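Local coordinates for protein NAGD (Escherichia coli, PDB 2C4N) that catalyses the removal of phosphate from ribonucleoside monophosphates with the aid of magnesium, and probably acts on a broad range of other phosphorylated compounds, at residues 5-10 and 187-192; 9-14 and 53-58; 38-43 and 66-71; 143-148 and 175-180; 197-202 and 216-221. All coordinates share one frame; numbering follows the deposited sequence.

Contact 1: residues 5-10 and 187-192. With MG (magnesium ion), chain B.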
# COMPACT_ATOMS: atom_id res chain seq x y z
N ASN A 5 38.07 -5.02 5.78
CA ASN A 5 37.56 -3.94 4.94
C ASN A 5 36.46 -3.20 5.69
O ASN A 5 35.79 -3.78 6.55
CB ASN A 5 36.98 -4.51 3.64
CG ASN A 5 37.92 -5.49 2.97
OD1 ASN A 5 38.84 -5.09 2.24
ND2 ASN A 5 37.71 -6.77 3.21
N VAL A 6 36.25 -1.93 5.36
CA VAL A 6 35.23 -1.15 6.05
C VAL A 6 34.38 -0.28 5.14
O VAL A 6 34.90 0.46 4.32
CB VAL A 6 35.87 -0.21 7.10
CG1 VAL A 6 34.78 0.61 7.80
CG2 VAL A 6 36.66 -1.03 8.13
N ILE A 7 33.06 -0.39 5.29
CA ILE A 7 32.12 0.45 4.55
C ILE A 7 31.53 1.32 5.65
O ILE A 7 30.98 0.80 6.63
CB ILE A 7 30.97 -0.35 3.91
CG1 ILE A 7 31.50 -1.23 2.78
CG2 ILE A 7 29.92 0.62 3.36
CD1 ILE A 7 30.42 -2.10 2.13
N CYS A 8 31.67 2.63 5.52
CA CYS A 8 31.14 3.51 6.54
C CYS A 8 30.19 4.53 5.96
O CYS A 8 30.53 5.28 5.04
CB CYS A 8 32.29 4.24 7.26
SG CYS A 8 31.76 5.25 8.66
N ASP A 9 28.97 4.55 6.49
CA ASP A 9 27.97 5.49 6.04
C ASP A 9 28.41 6.91 6.41
O ASP A 9 29.14 7.11 7.39
CB ASP A 9 26.63 5.17 6.68
CG ASP A 9 25.58 6.18 6.32
OD1 ASP A 9 25.31 6.35 5.12
OD2 ASP A 9 25.04 6.80 7.25
N ILE A 10 27.97 7.89 5.64
CA ILE A 10 28.37 9.28 5.89
C ILE A 10 27.48 10.09 6.82
O ILE A 10 27.88 10.42 7.93
CB ILE A 10 28.52 10.03 4.54
CG1 ILE A 10 29.72 9.45 3.77
CG2 ILE A 10 28.70 11.54 4.78
CD1 ILE A 10 29.88 9.98 2.36
N ASN A 187 32.88 -4.94 -4.29
CA ASN A 187 33.61 -5.10 -5.52
C ASN A 187 34.58 -3.95 -5.69
O ASN A 187 35.62 -4.12 -6.21
CB ASN A 187 32.71 -5.25 -6.78
CG ASN A 187 31.70 -6.44 -6.70
OD1 ASN A 187 31.82 -7.33 -5.89
ND2 ASN A 187 30.68 -6.40 -7.54
N LYS A 188 34.20 -2.77 -5.26
CA LYS A 188 35.07 -1.60 -5.34
C LYS A 188 36.33 -1.81 -4.51
O LYS A 188 37.40 -1.33 -4.86
CB LYS A 188 34.32 -0.34 -4.86
CG LYS A 188 35.17 0.93 -4.75
CD LYS A 188 34.28 2.14 -4.41
CE LYS A 188 35.08 3.37 -3.96
NZ LYS A 188 35.91 3.97 -5.04
N MET A 189 36.19 -2.55 -3.41
CA MET A 189 37.33 -2.84 -2.54
C MET A 189 37.92 -4.22 -2.83
O MET A 189 38.91 -4.61 -2.22
CB MET A 189 36.92 -2.81 -1.06
CG MET A 189 36.36 -1.49 -0.57
SD MET A 189 36.00 -1.56 1.20
CE MET A 189 34.43 -2.46 1.21
N GLN A 190 37.30 -4.95 -3.76
CA GLN A 190 37.74 -6.29 -4.09
C GLN A 190 37.74 -7.08 -2.78
O GLN A 190 38.67 -7.84 -2.48
CB GLN A 190 39.16 -6.26 -4.68
CG GLN A 190 39.29 -5.42 -5.93
CD GLN A 190 40.73 -5.26 -6.38
OE1 GLN A 190 41.43 -6.24 -6.63
NE2 GLN A 190 41.18 -4.01 -6.48
N ALA A 191 36.68 -6.89 -2.00
CA ALA A 191 36.56 -7.54 -0.70
C ALA A 191 35.42 -8.53 -0.63
O ALA A 191 34.48 -8.49 -1.44
CB ALA A 191 36.37 -6.48 0.37
N HIS A 192 35.51 -9.43 0.34
CA HIS A 192 34.48 -10.44 0.57
C HIS A 192 33.61 -9.98 1.73
O HIS A 192 34.09 -9.31 2.65
CB HIS A 192 35.11 -11.79 0.91
CG HIS A 192 35.75 -12.47 -0.26
ND1 HIS A 192 37.09 -12.81 -0.28
CD2 HIS A 192 35.24 -12.88 -1.44
CE1 HIS A 192 37.38 -13.39 -1.42
NE2 HIS A 192 36.27 -13.45 -2.15
MG MG B . 23.11 7.89 7.52
O HOH W 1 38.11 -9.54 1.86
O HOH W 2 40.17 -6.46 0.24
O HOH W 3 21.94 5.96 7.01
O HOH W 4 21.21 9.08 8.16
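Met-189 reaches the strand with the end of its side chain, which bends at chi3 (-78°) so that CE lies 3.5 Å from Ile-7 CG1. The two chains cross obliquely, and farther back SD sits 4.0 Å from Asn-5 CB. Gln-190, with a positive phi of 56°, is the C-prime residue of a Schellman motif that ends the helix; its side chain starts away from the strand. The turn delivers Ala-191 onto the amide of Asn-5, where its methyl stands over the flat group: Ala-191 CB is 3.2 Å from Asn-5 CG and 3.4 Å from Asn-5 OD1. One water then joins the segments, accepting from Asn-5 ND2 at 3.1 Å and from the backbone N of His-192 at 3.0 Å. An alanine in place of Asn-5 would probably leave the methyl of Ala-191 without the amide it packs on and His-192 N without its water-mediated link to the strand. The His-192 ring stacks on His-192 of a second subunit. Within the chain, strand 5-9 runs between strands 38-42 and 196-200 and carries Asp-9, a magnesium ligand, at its far end. Helix 180-189 packs against this parallel sheet: Ile-7 also touches Ile-182 and Ala-185 of the helix, Met-189 also meets Val-39 of strand 38-42, and Ala-191 rests on Thr-196.

Contact 2: residues 9-14 and 53-58. With MG (magnesium ion), chain B; PO4 (phosphate ion), chain D.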
# COMPACT_ATOMS: atom_id res chain seq x y z
N ASP A 9 28.97 4.55 6.49
CA ASP A 9 27.97 5.49 6.04
C ASP A 9 28.41 6.91 6.41
O ASP A 9 29.14 7.11 7.39
CB ASP A 9 26.63 5.17 6.68
CG ASP A 9 25.58 6.18 6.32
OD1 ASP A 9 25.31 6.35 5.12
OD2 ASP A 9 25.04 6.80 7.25
N ILE A 10 27.97 7.89 5.64
CA ILE A 10 28.37 9.28 5.89
C ILE A 10 27.48 10.09 6.82
O ILE A 10 27.88 10.42 7.93
CB ILE A 10 28.52 10.03 4.54
CG1 ILE A 10 29.72 9.45 3.77
CG2 ILE A 10 28.70 11.54 4.78
CD1 ILE A 10 29.88 9.98 2.36
N ASP A 11 26.27 10.41 6.37
CA ASP A 11 25.37 11.23 7.17
C ASP A 11 24.87 10.58 8.46
O ASP A 11 24.35 9.47 8.45
CB ASP A 11 24.20 11.68 6.29
CG ASP A 11 24.66 12.56 5.15
OD1 ASP A 11 25.22 13.64 5.43
OD2 ASP A 11 24.48 12.18 3.97
N GLY A 12 25.04 11.30 9.57
CA GLY A 12 24.60 10.78 10.86
C GLY A 12 25.65 9.88 11.49
O GLY A 12 25.44 9.36 12.59
N VAL A 13 26.77 9.69 10.79
CA VAL A 13 27.85 8.85 11.27
C VAL A 13 29.18 9.62 11.29
O VAL A 13 29.85 9.70 12.32
CB VAL A 13 28.02 7.61 10.35
CG1 VAL A 13 29.20 6.76 10.83
CG2 VAL A 13 26.73 6.79 10.33
N LEU A 14 29.54 10.19 10.14
CA LEU A 14 30.79 10.94 10.02
C LEU A 14 30.51 12.43 9.95
O LEU A 14 31.31 13.25 10.40
CB LEU A 14 31.54 10.49 8.76
CG LEU A 14 31.99 9.02 8.73
CD1 LEU A 14 32.63 8.68 7.40
CD2 LEU A 14 32.96 8.78 9.87
N ALA A 53 34.91 15.14 -0.88
CA ALA A 53 36.21 15.33 -0.26
C ALA A 53 36.36 16.78 0.20
O ALA A 53 36.90 17.04 1.27
CB ALA A 53 37.33 14.96 -1.24
N ASN A 54 35.90 17.70 -0.61
CA ASN A 54 35.93 19.08 -0.23
C ASN A 54 35.05 19.40 0.98
O ASN A 54 35.42 20.13 1.84
CB ASN A 54 35.59 19.98 -1.38
CG ASN A 54 36.63 19.95 -2.45
OD1 ASN A 54 37.68 19.43 -2.24
ND2 ASN A 54 36.32 20.50 -3.59
N ARG A 55 33.86 18.81 0.99
CA ARG A 55 32.94 18.98 2.11
C ARG A 55 33.58 18.47 3.39
O ARG A 55 33.50 19.11 4.44
CB ARG A 55 31.64 18.21 1.82
CG ARG A 55 30.66 18.14 2.98
CD ARG A 55 29.49 17.24 2.62
NE ARG A 55 28.65 16.90 3.77
CZ ARG A 55 27.78 15.90 3.77
NH1 ARG A 55 27.63 15.15 2.68
NH2 ARG A 55 27.06 15.64 4.85
N PHE A 56 34.22 17.30 3.31
CA PHE A 56 34.89 16.70 4.46
C PHE A 56 36.08 17.56 4.92
O PHE A 56 36.27 17.80 6.11
CB PHE A 56 35.39 15.30 4.12
CG PHE A 56 34.41 14.20 4.45
CD1 PHE A 56 33.12 14.21 3.92
CD2 PHE A 56 34.77 13.15 5.28
CE1 PHE A 56 32.21 13.19 4.22
CE2 PHE A 56 33.87 12.13 5.59
CZ PHE A 56 32.59 12.15 5.05
N ALA A 57 36.87 18.01 3.95
CA ALA A 57 38.04 18.83 4.25
C ALA A 57 37.62 20.16 4.89
O ALA A 57 38.28 20.65 5.80
CB ALA A 57 38.84 19.08 2.98
N THR A 58 36.53 20.74 4.40
CA THR A 58 36.03 21.99 4.94
C THR A 58 35.66 21.78 6.41
O THR A 58 35.78 22.68 7.24
CB THR A 58 34.78 22.47 4.17
OG1 THR A 58 35.12 22.73 2.81
CG2 THR A 58 34.21 23.74 4.80
MG MG B . 23.11 7.89 7.52
P PO4 D . 23.47 8.79 3.97
O1 PO4 D . 24.92 9.04 3.83
O2 PO4 D . 23.10 7.56 3.22
O3 PO4 D . 23.12 8.63 5.39
O4 PO4 D . 22.72 9.95 3.42
O HOH W 5 26.40 12.67 2.05
O HOH W 3 21.94 5.96 7.01
O HOH W 4 21.21 9.08 8.16
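Asp-11 and Arg-55 form a salt bridge through one oxygen and one nitrogen: Arg-55 NH2 donates to Asp-11 OD1 at 2.8 Å with an N-H...O angle of 161°. The oxygen lies in the guanidinium plane, and the carboxylate is turned only 23° from that plane. The neighbouring corners are linked less directly, through a water that donates to Asp-11 OD2 and accepts from Arg-55 NH1, each at 2.8 Å. Asp-11 is thus addressed at both oxygens from the arginine side, while its backbone O binds magnesium and its N donates to phosphate O1 at 3.2 Å. Asp-9 OD2 holds the same magnesium at 2.2 Å. In the next shell, Arg-55 extends from helix 49-58 with CG anti to the backbone N (chi1 172°), and NH2 has a second acceptor in the O of Asp-17. Beside it the Phe-56 ring presents its edge to two aliphatic chains, CE1 lying 3.9 Å from Ile-10 CG2 and CE2 4.1 Å from Leu-14 CD1. Phe-68 meets Phe-56 edge-to-face farther out. The loop matches the DxDx(T/V) signature of the haloacid dehalogenase superfamily, with Asp-9 and Asp-11 on magnesium; by analogy with relatives, Asp-11 is an active-site residue and Arg-55 orients it for proton transfer.

Contact 3: residues 38-43 and 66-71. With PO4 (phosphate ion), chain D.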
# COMPACT_ATOMS: atom_id res chain seq x y z
N LEU A 38 38.74 1.11 2.42
CA LEU A 38 37.65 1.90 2.98
C LEU A 38 36.75 2.54 1.93
O LEU A 38 37.21 3.07 0.92
CB LEU A 38 38.23 3.02 3.85
CG LEU A 38 37.26 4.05 4.46
CD1 LEU A 38 36.44 3.38 5.55
CD2 LEU A 38 38.05 5.22 5.03
N VAL A 39 35.44 2.47 2.18
CA VAL A 39 34.46 3.07 1.29
C VAL A 39 33.53 3.91 2.15
O VAL A 39 32.98 3.42 3.14
CB VAL A 39 33.63 2.01 0.54
CG1 VAL A 39 32.44 2.66 -0.14
CG2 VAL A 39 34.50 1.30 -0.49
N LEU A 40 33.39 5.19 1.79
CA LEU A 40 32.49 6.08 2.50
C LEU A 40 31.25 6.15 1.62
O LEU A 40 31.27 6.70 0.52
CB LEU A 40 33.13 7.46 2.68
CG LEU A 40 34.43 7.43 3.50
CD1 LEU A 40 34.87 8.86 3.81
CD2 LEU A 40 34.22 6.64 4.80
N LEU A 41 30.18 5.56 2.12
CA LEU A 41 28.93 5.44 1.39
C LEU A 41 27.84 6.46 1.71
O LEU A 41 27.66 6.86 2.86
CB LEU A 41 28.37 4.03 1.62
CG LEU A 41 27.08 3.62 0.93
CD1 LEU A 41 27.36 3.32 -0.54
CD2 LEU A 41 26.50 2.38 1.62
N THR A 42 27.12 6.87 0.68
CA THR A 42 25.99 7.77 0.86
C THR A 42 24.93 7.42 -0.17
O THR A 42 25.24 7.13 -1.33
CB THR A 42 26.35 9.26 0.71
OG1 THR A 42 25.15 10.03 0.86
CG2 THR A 42 26.98 9.56 -0.64
N ASN A 43 23.68 7.43 0.27
CA ASN A 43 22.56 7.11 -0.61
C ASN A 43 22.21 8.24 -1.55
O ASN A 43 21.46 8.03 -2.51
CB ASN A 43 21.34 6.75 0.24
CG ASN A 43 20.86 5.35 -0.01
OD1 ASN A 43 21.66 4.46 -0.28
ND2 ASN A 43 19.55 5.14 0.11
N SER A 66 38.82 9.12 -3.89
CA SER A 66 38.59 7.72 -4.21
C SER A 66 37.81 6.87 -3.22
O SER A 66 37.26 5.83 -3.61
CB SER A 66 39.93 7.03 -4.46
OG SER A 66 40.72 6.98 -3.29
N VAL A 67 37.75 7.27 -1.96
CA VAL A 67 37.03 6.46 -0.99
C VAL A 67 35.52 6.63 -1.05
O VAL A 67 34.79 5.75 -0.60
CB VAL A 67 37.50 6.73 0.47
CG1 VAL A 67 38.97 6.42 0.61
CG2 VAL A 67 37.20 8.18 0.88
N PHE A 68 35.04 7.73 -1.63
CA PHE A 68 33.60 7.95 -1.71
C PHE A 68 32.86 7.10 -2.73
O PHE A 68 33.36 6.83 -3.82
CB PHE A 68 33.29 9.43 -1.97
CG PHE A 68 33.73 10.33 -0.87
CD1 PHE A 68 34.95 11.01 -0.93
CD2 PHE A 68 32.95 10.46 0.28
CE1 PHE A 68 35.39 11.79 0.13
CE2 PHE A 68 33.39 11.24 1.35
CZ PHE A 68 34.61 11.90 1.28
N TYR A 69 31.66 6.67 -2.36
CA TYR A 69 30.82 5.88 -3.25
C TYR A 69 29.39 6.33 -3.01
O TYR A 69 28.85 6.16 -1.91
CB TYR A 69 30.97 4.38 -2.94
CG TYR A 69 30.54 3.48 -4.08
CD1 TYR A 69 31.08 3.64 -5.36
CD2 TYR A 69 29.59 2.47 -3.88
CE1 TYR A 69 30.69 2.82 -6.42
CE2 TYR A 69 29.20 1.64 -4.93
CZ TYR A 69 29.75 1.82 -6.19
OH TYR A 69 29.36 1.00 -7.24
N THR A 70 28.78 6.92 -4.03
CA THR A 70 27.41 7.41 -3.92
C THR A 70 26.47 6.54 -4.73
O THR A 70 26.90 5.69 -5.51
CB THR A 70 27.29 8.84 -4.48
OG1 THR A 70 27.40 8.78 -5.90
CG2 THR A 70 28.41 9.72 -3.93
N SER A 71 25.17 6.75 -4.54
CA SER A 71 24.17 5.98 -5.27
C SER A 71 24.25 6.30 -6.77
O SER A 71 23.75 5.53 -7.58
CB SER A 71 22.76 6.28 -4.75
OG SER A 71 22.45 7.65 -4.86
P PO4 D . 23.47 8.79 3.97
O1 PO4 D . 24.92 9.04 3.83
O2 PO4 D . 23.10 7.56 3.22
O3 PO4 D . 23.12 8.63 5.39
O4 PO4 D . 22.72 9.95 3.42
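Leu-40 and Phe-68 pair in parallel within the beta-alpha-beta unit of strand 38-42, helix 49-58 and strand 68-70, at one edge of the Rossmann-like core sheet. The short strand axes diverge by 33°. Leu-40 is bonded through both backbone polar atoms: its N donates to Val-67 O at 2.8 Å, and its O accepts from Tyr-69 N at 2.9 Å. Thr-42 N continues the ladder to Tyr-69 O at 3.2 Å. Beneath helix 49-58, Leu-40 CD1 touches Val-67 CG2 at 3.8 Å and Phe-68 CE2 at 3.7 Å; on the other face Val-39 lies alongside Tyr-69. At the strand end Thr-42 OG1, anti to the backbone N (chi1 178°), comes close to a bound phosphate, and Asn-43 N donates to phosphate O2 at 3.0 Å, consistent with the substrate-binding role inferred for both residues. Just beyond, Ser-71 OG donates to Asn-43 O at 2.6 Å from 59° above the carbonyl plane.

Contact 4: residues 143-148 and 175-180. With PO4 (phosphate ion), chain C; PO4 (phosphate ion), chain D.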
# COMPACT_ATOMS: atom_id res chain seq x y z
N THR A 143 18.11 5.96 -8.25
CA THR A 143 19.29 5.95 -7.38
C THR A 143 19.04 5.57 -5.92
O THR A 143 19.79 4.78 -5.36
CB THR A 143 20.04 7.31 -7.43
OG1 THR A 143 19.17 8.37 -7.02
CG2 THR A 143 20.54 7.58 -8.84
N ASN A 144 18.01 6.14 -5.30
CA ASN A 144 17.74 5.83 -3.89
C ASN A 144 16.27 6.06 -3.55
O ASN A 144 15.63 6.95 -4.09
CB ASN A 144 18.65 6.68 -2.99
CG ASN A 144 18.47 8.18 -3.19
OD1 ASN A 144 18.67 8.70 -4.29
ND2 ASN A 144 18.09 8.87 -2.12
N PRO A 145 15.72 5.26 -2.62
CA PRO A 145 14.32 5.36 -2.20
C PRO A 145 13.93 6.50 -1.25
O PRO A 145 12.74 6.74 -1.03
CB PRO A 145 14.05 3.99 -1.59
CG PRO A 145 15.36 3.69 -0.91
CD PRO A 145 16.40 4.16 -1.92
N ASP A 146 14.91 7.19 -0.69
CA ASP A 146 14.64 8.29 0.23
C ASP A 146 13.63 9.28 -0.37
O ASP A 146 13.80 9.72 -1.51
CB ASP A 146 15.95 9.00 0.56
CG ASP A 146 16.98 8.05 1.11
OD1 ASP A 146 17.04 7.88 2.35
OD2 ASP A 146 17.73 7.46 0.31
N THR A 147 12.60 9.63 0.39
CA THR A 147 11.58 10.55 -0.12
C THR A 147 11.99 12.02 -0.08
O THR A 147 11.50 12.83 -0.87
CB THR A 147 10.25 10.39 0.66
OG1 THR A 147 10.44 10.77 2.03
CG2 THR A 147 9.79 8.95 0.61
N HIS A 148 12.90 12.37 0.83
CA HIS A 148 13.35 13.75 0.93
C HIS A 148 14.75 13.85 1.51
O HIS A 148 15.22 12.93 2.17
CB HIS A 148 12.36 14.55 1.78
CG HIS A 148 12.16 14.01 3.16
ND1 HIS A 148 13.11 14.12 4.15
CD2 HIS A 148 11.12 13.35 3.71
CE1 HIS A 148 12.66 13.56 5.25
NE2 HIS A 148 11.45 13.09 5.02
N GLY A 175 20.27 2.20 -4.34
CA GLY A 175 20.80 2.43 -3.00
C GLY A 175 20.20 1.63 -1.86
O GLY A 175 19.31 0.80 -2.08
N LYS A 176 20.69 1.87 -0.65
CA LYS A 176 20.19 1.18 0.55
C LYS A 176 18.69 1.42 0.62
O LYS A 176 18.21 2.47 0.21
CB LYS A 176 20.85 1.76 1.80
CG LYS A 176 22.36 1.64 1.86
CD LYS A 176 22.92 2.47 3.02
CE LYS A 176 22.84 3.97 2.73
NZ LYS A 176 23.08 4.79 3.96
N PRO A 177 17.92 0.47 1.18
CA PRO A 177 18.29 -0.81 1.80
C PRO A 177 18.62 -1.97 0.86
O PRO A 177 18.83 -3.09 1.31
CB PRO A 177 17.08 -1.12 2.68
CG PRO A 177 15.95 -0.60 1.85
CD PRO A 177 16.48 0.73 1.35
N SER A 178 18.66 -1.70 -0.44
CA SER A 178 18.98 -2.74 -1.40
C SER A 178 20.38 -3.30 -1.12
O SER A 178 21.35 -2.55 -1.01
CB SER A 178 18.92 -2.18 -2.82
OG SER A 178 19.41 -3.12 -3.76
N PRO A 179 20.50 -4.62 -0.99
CA PRO A 179 21.80 -5.24 -0.72
C PRO A 179 22.79 -5.09 -1.87
O PRO A 179 24.00 -5.14 -1.68
CB PRO A 179 21.44 -6.71 -0.46
CG PRO A 179 20.03 -6.63 0.05
CD PRO A 179 19.41 -5.61 -0.86
N TRP A 180 22.28 -4.89 -3.08
CA TRP A 180 23.16 -4.77 -4.24
C TRP A 180 24.23 -3.69 -4.11
O TRP A 180 25.38 -3.90 -4.49
CB TRP A 180 22.37 -4.52 -5.52
CG TRP A 180 23.25 -4.60 -6.72
CD1 TRP A 180 23.62 -5.72 -7.40
CD2 TRP A 180 23.97 -3.51 -7.33
NE1 TRP A 180 24.52 -5.41 -8.39
CE2 TRP A 180 24.76 -4.06 -8.36
CE3 TRP A 180 24.02 -2.13 -7.09
CZ2 TRP A 180 25.59 -3.27 -9.16
CZ3 TRP A 180 24.86 -1.35 -7.88
CH2 TRP A 180 25.63 -1.93 -8.91
P PO4 C . 19.56 6.64 4.27
O1 PO4 C . 20.39 7.75 3.72
O2 PO4 C . 18.72 7.16 5.37
O3 PO4 C . 18.70 6.09 3.19
O4 PO4 C . 20.45 5.57 4.78
P PO4 D . 23.47 8.79 3.97
O1 PO4 D . 24.92 9.04 3.83
O2 PO4 D . 23.10 7.56 3.22
O3 PO4 D . 23.12 8.63 5.39
O4 PO4 D . 22.72 9.95 3.42
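Gly-175 and Thr-143 make the firm part of this contact, Gly-175 N donating to Thr-143 O at 2.8 Å. Glycine suits the place, since a CB there would fall 3.0 Å from Thr-143 O, a clash. Next to it Pro-145 CD lies 3.3 Å from Lys-176 O, CD and CG of the ring both resting against this carbonyl of the cis peptide bond that joins Lys-176 to Pro-177. The packing is looser where the two proline rings, both partly exposed, slide past each other in opposite directions, Pro-145 CG being 3.9 Å from Pro-177 CD. Toward the active site the polar ends of Asp-146 and Lys-176 do not meet; both address phosphate instead. Asp-146 OD1 is 2.6 Å from O3 of one phosphate, close enough that one of the acid groups probably holds a proton. Asn-144 ND2 holds the other oxygen, Asp-146 OD2, at 2.8 Å in a nearly straight bond (176°), and Asn-43 ND2 donates to it too. An alanine in place of Asp-146 would probably leave both amides without this acceptor and the phosphate oxygen without its close neighbour. Lys-176 NZ donates to O4 of that phosphate at 2.9 Å and to O2 of the second, at the magnesium, also at 2.9 Å, with salt bridges to Asp-206 and Asp-9. The chemistry suggests a substrate pocket in which Lys-176 binds phosphate and Asp-146, as inferred from relatives, sets specificity.

Contact 5: residues 197-202 and 216-221. With MG (magnesium ion), chain B; PO4 (phosphate ion), chain C.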
# COMPACT_ATOMS: atom_id res chain seq x y z
N VAL A 197 32.85 -5.00 7.43
CA VAL A 197 31.88 -4.49 8.38
C VAL A 197 31.33 -3.20 7.79
O VAL A 197 32.02 -2.51 7.03
CB VAL A 197 32.55 -4.15 9.74
CG1 VAL A 197 33.62 -3.08 9.55
CG2 VAL A 197 31.51 -3.68 10.75
N ILE A 198 30.08 -2.91 8.09
CA ILE A 198 29.50 -1.66 7.63
C ILE A 198 29.09 -0.91 8.88
O ILE A 198 28.56 -1.51 9.82
CB ILE A 198 28.26 -1.86 6.72
CG1 ILE A 198 27.63 -0.49 6.40
CG2 ILE A 198 27.24 -2.78 7.38
CD1 ILE A 198 26.61 -0.53 5.29
N VAL A 199 29.37 0.38 8.91
CA VAL A 199 29.02 1.23 10.05
C VAL A 199 27.92 2.17 9.55
O VAL A 199 28.08 2.82 8.52
CB VAL A 199 30.22 2.08 10.53
CG1 VAL A 199 29.81 2.92 11.73
CG2 VAL A 199 31.39 1.17 10.90
N GLY A 200 26.81 2.24 10.28
CA GLY A 200 25.73 3.12 9.86
C GLY A 200 24.87 3.56 11.02
O GLY A 200 24.95 3.00 12.11
N ASP A 201 24.03 4.57 10.78
CA ASP A 201 23.15 5.10 11.82
C ASP A 201 21.68 4.75 11.62
O ASP A 201 20.86 5.00 12.51
CB ASP A 201 23.28 6.62 11.89
CG ASP A 201 22.80 7.29 10.62
OD1 ASP A 201 23.32 6.92 9.56
OD2 ASP A 201 21.91 8.17 10.69
N ASN A 202 21.35 4.19 10.47
CA ASN A 202 19.96 3.84 10.18
C ASN A 202 19.72 2.33 10.12
O ASN A 202 20.16 1.66 9.19
CB ASN A 202 19.52 4.46 8.85
CG ASN A 202 18.02 4.45 8.67
OD1 ASN A 202 17.33 3.58 9.21
ND2 ASN A 202 17.50 5.41 7.92
N GLU A 216 29.14 -7.92 8.81
CA GLU A 216 29.04 -7.68 10.23
C GLU A 216 28.59 -6.22 10.24
O GLU A 216 28.99 -5.45 9.37
CB GLU A 216 30.41 -7.81 10.92
CG GLU A 216 30.79 -9.24 11.28
CD GLU A 216 32.06 -9.32 12.10
OE1 GLU A 216 32.70 -8.26 12.33
OE2 GLU A 216 32.43 -10.44 12.51
N THR A 217 27.76 -5.85 11.21
CA THR A 217 27.25 -4.48 11.25
C THR A 217 27.49 -3.77 12.57
O THR A 217 27.46 -4.38 13.64
CB THR A 217 25.74 -4.47 10.98
OG1 THR A 217 25.08 -5.28 11.96
CG2 THR A 217 25.43 -5.04 9.59
N ILE A 218 27.72 -2.46 12.48
CA ILE A 218 27.91 -1.63 13.66
C ILE A 218 26.96 -0.46 13.55
O ILE A 218 27.02 0.32 12.60
CB ILE A 218 29.35 -1.06 13.76
CG1 ILE A 218 30.36 -2.20 13.92
CG2 ILE A 218 29.44 -0.12 14.97
CD1 ILE A 218 31.80 -1.72 14.03
N LEU A 219 26.08 -0.33 14.53
CA LEU A 219 25.13 0.77 14.55
C LEU A 219 25.65 1.86 15.48
O LEU A 219 26.01 1.58 16.61
CB LEU A 219 23.77 0.31 15.07
CG LEU A 219 22.72 1.41 15.32
CD1 LEU A 219 22.16 1.92 14.00
CD2 LEU A 219 21.60 0.86 16.19
N VAL A 220 25.70 3.10 15.00
CA VAL A 220 26.10 4.20 15.87
C VAL A 220 24.79 4.91 16.18
O VAL A 220 23.87 4.89 15.36
CB VAL A 220 27.11 5.18 15.20
CG1 VAL A 220 28.46 4.52 15.10
CG2 VAL A 220 26.61 5.61 13.82
N LEU A 221 24.71 5.53 17.35
CA LEU A 221 23.50 6.21 17.78
C LEU A 221 23.53 7.72 17.56
O LEU A 221 22.71 8.46 18.10
CB LEU A 221 23.27 5.91 19.27
CG LEU A 221 23.24 4.41 19.63
CD1 LEU A 221 23.25 4.25 21.15
CD2 LEU A 221 22.01 3.77 19.01
MG MG B . 23.11 7.89 7.52
P PO4 C . 19.56 6.64 4.27
O1 PO4 C . 20.39 7.75 3.72
O2 PO4 C . 18.72 7.16 5.37
O3 PO4 C . 18.70 6.09 3.19
O4 PO4 C . 20.45 5.57 4.78
O HOH W 4 21.21 9.08 8.16
O HOH W 3 21.94 5.96 7.01
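Val-197 has CG2 anti to its backbone N and Ile-218 has CG1 anti to its carbonyl carbon (chi1 -63°), and these settings bring the two atoms to 3.7 Å. They belong to the parallel pair of the beta-alpha-beta unit made by strand 196-200, helix 203-212 and strand 216-220, part of the Rossmann-like core, with short axes 19° apart. Four backbone bonds form the ladder: Ile-198 N to Glu-216 O at 3.0 Å, Ile-218 N to Ile-198 O at 2.9 Å, Gly-200 N to Ile-218 O at 3.0 Å and Val-220 N to Gly-200 O at 3.0 Å. On the face covered by helix 203-212, Ile-198 CG2 meets Thr-217 CG2 at 3.6 Å, while Val-199, Ile-218 and Val-220 pack on the other. Past the strand end, Asp-201 sets CG between its backbone N and carbonyl carbon (chi1 64°), and OD1 binds magnesium at 2.3 Å. Asn-202 caps the following helix through OD1, which accepts from Arg-204 N; its ND2 makes a weak bond to a phosphate. The second oxygen of Asp-201 accepts from Val-224 N, and a water that is itself a magnesium ligand donates to this OD2 at 2.8 Å.

In the fold
From the N terminus, strand 5-9 opens contact 1, the longest loop, which shuts only at 187-192 and brings the end of helix 180-189 back to the sheet. Contact 2 starts from the same stretch and closes early on helix 49-58. It crosses contact 3, whose segments alternate with its own. Contact 3, joining neighbouring parallel strands, is nested inside the loop of contact 1, as is contact 4, which ties two loops following strands of the second, four-stranded sheet. Contact 5 follows in series and adds strands on the other side of strand 5-9. Contacts 1, 2 and 5 share the magnesium; contacts 2, 3 and 4 share one phosphate, and contacts 4 and 5 the other.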